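Side-chain contact in msDPBB_sym2 protein (Synthetic construct, PDB 7DWW), which is a computationally designed double-psi beta-barrel, built to recreate the core fold of RNA polymerase: residues V65-D68 / E69-R73. Residues are numbered along the deposited sequence; the frame is centred on the assembly and turned at random.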
loop_
_atom_site.group_PDB
_atom_site.type_symbol
_atom_site.label_atom_id
_atom_site.label_comp_id
_atom_site.label_asym_id
_atom_site.label_seq_id
_atom_site.Cartn_x
_atom_site.Cartn_y
_atom_site.Cartn_z
ATOM N N VAL A 65 2.081 4.463 0.130
ATOM C CA VAL A 65 1.082 3.382 -0.074
ATOM C C VAL A 65 -0.191 3.896 0.587
ATOM O O VAL A 65 -0.139 4.184 1.757
ATOM C CB VAL A 65 1.534 2.024 0.490
ATOM C CG1 VAL A 65 1.928 2.084 1.943
ATOM C CG2 VAL A 65 0.474 0.961 0.276
ATOM N N ARG A 66 -1.258 4.074 -0.174
ATOM C CA ARG A 66 -2.493 4.602 0.413
ATOM C C ARG A 66 -3.347 3.446 0.914
ATOM O O ARG A 66 -3.550 2.465 0.198
ATOM C CB ARG A 66 -3.271 5.408 -0.616
ATOM C CG ARG A 66 -2.688 6.774 -0.866
ATOM C CD ARG A 66 -3.686 7.699 -1.510
ATOM N NE ARG A 66 -3.048 8.948 -1.930
ATOM C CZ ARG A 66 -2.838 9.989 -1.133
ATOM N NH1 ARG A 66 -3.216 9.948 0.135
ATOM N NH2 ARG A 66 -2.260 11.089 -1.615
ATOM N N MET A 67 -3.871 3.588 2.144
ATOM C CA MET A 67 -4.537 2.538 2.896
ATOM C C MET A 67 -5.783 3.116 3.552
ATOM O O MET A 67 -5.825 4.287 3.911
ATOM C CB MET A 67 -3.633 1.931 3.997
ATOM C CG MET A 67 -2.302 1.353 3.512
ATOM S SD MET A 67 -1.329 0.764 4.930
ATOM C CE MET A 67 -2.429 -0.411 5.706
ATOM N N ASP A 68 -6.796 2.267 3.718
ATOM C CA ASP A 68 -7.940 2.620 4.546
ATOM C C ASP A 68 -7.523 2.698 6.017
ATOM O O ASP A 68 -6.654 1.951 6.478
ATOM C CB ASP A 68 -9.038 1.577 4.349
ATOM C CG ASP A 68 -10.300 1.908 5.097
ATOM O OD1 ASP A 68 -11.227 2.398 4.434
ATOM O OD2 ASP A 68 -10.334 1.725 6.328
ATOM N N GLU A 69 -8.169 3.594 6.768
ATOM C CA GLU A 69 -7.804 3.782 8.177
ATOM C C GLU A 69 -7.947 2.486 8.967
ATOM O O GLU A 69 -7.136 2.194 9.859
ATOM C CB GLU A 69 -8.644 4.909 8.808
ATOM C CG GLU A 69 -10.094 4.549 9.120
ATOM C CD GLU A 69 -10.233 3.883 10.488
ATOM O OE1 GLU A 69 -11.277 3.243 10.754
ATOM O OE2 GLU A 69 -9.288 4.006 11.312
ATOM N N GLU A 70 -8.949 1.670 8.640
ATOM C CA GLU A 70 -9.084 0.446 9.420
ATOM C C GLU A 70 -7.981 -0.554 9.125
ATOM O O GLU A 70 -7.524 -1.238 10.052
ATOM C CB GLU A 70 -10.439 -0.214 9.192
ATOM C CG GLU A 70 -10.662 -1.353 10.194
ATOM C CD GLU A 70 -12.045 -1.973 10.116
ATOM O OE1 GLU A 70 -12.190 -3.159 10.510
ATOM O OE2 GLU A 70 -12.980 -1.274 9.662
ATOM N N LEU A 71 -7.509 -0.611 7.878
ATOM C CA LEU A 71 -6.398 -1.547 7.558
ATOM C C LEU A 71 -5.153 -1.100 8.319
ATOM O O LEU A 71 -4.447 -1.931 8.833
ATOM C CB LEU A 71 -6.158 -1.605 6.052
ATOM C CG LEU A 71 -5.237 -2.737 5.600
ATOM C CD1 LEU A 71 -5.858 -4.097 5.862
ATOM C CD2 LEU A 71 -4.864 -2.590 4.147
ATOM N N MET A 72 -4.957 0.204 8.427
ATOM C CA MET A 72 -3.844 0.744 9.234
ATOM C C MET A 72 -4.012 0.254 10.676
ATOM O O MET A 72 -3.067 -0.200 11.260
ATOM C CB MET A 72 -3.900 2.271 9.243
ATOM C CG MET A 72 -3.556 2.909 7.944
ATOM S SD MET A 72 -3.507 4.688 8.138
ATOM C CE MET A 72 -4.024 5.210 6.514
ATOM N N ARG A 73 -5.222 0.341 11.212
ATOM C CA ARG A 73 -5.436 -0.103 12.608
ATOM C C ARG A 73 -5.163 -1.599 12.722
ATOM O O ARG A 73 -4.603 -2.015 13.719
ATOM C CB ARG A 73 -6.849 0.237 13.076
ATOM C CG ARG A 73 -7.011 1.660 13.579
ATOM C CD ARG A 73 -8.371 1.906 14.182
ATOM N NE ARG A 73 -9.393 2.081 13.191
ATOM C CZ ARG A 73 -10.454 1.312 13.109
ATOM N NH1 ARG A 73 -10.597 0.325 13.968
ATOM N NH2 ARG A 73 -11.360 1.531 12.185
#
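Asp68 caps the helix that begins at Glu69, at the point where strand 64-67 of the double-psi beta-barrel turns into helix 69-75. The strand and helix segments run at 99° to each other, so the chain changes direction sharply at this N-cap.

Two hydrogen bonds tie Asp68 to the first turn. Its CG stands anti to the backbone N (chi1 -176°), which brings the carboxylate back over the start of the helix. Asp68 OD2 accepts from Glu70 N at 2.7 Å, on its anti side and 18° out of the carboxylate plane. The carbonyl O of Asp68 accepts from Met72 N at 3.1 Å in a nearly straight bond. The amide end of the helix would probably stabilise the negative charge of Asp68. Lys19 touches the Asp68 side chain and forms a salt bridge with Glu70.

The apolar contacts face the barrel. Met67 and Leu71 cross at about a right angle, and Met67 CE meets Leu71 CD2 at 3.6 Å. Both side chains also pack on Val22 of strand 21-24. Met72 meets the base of Met67, with Met72 CG 4.1 Å from Met67 CB. Met72 CE comes to 3.3 Å from Met67 O. Val9 and Leu11 of strand 4-11 also touch Met72.

On the outer side of the helix, one turn is bridged by charge. Arg73 NE donates to Glu69 OE2 at 2.7 Å. NE comes to OE2 on its syn side, and OE2 lies almost exactly in the plane of the Arg73 guanidinium.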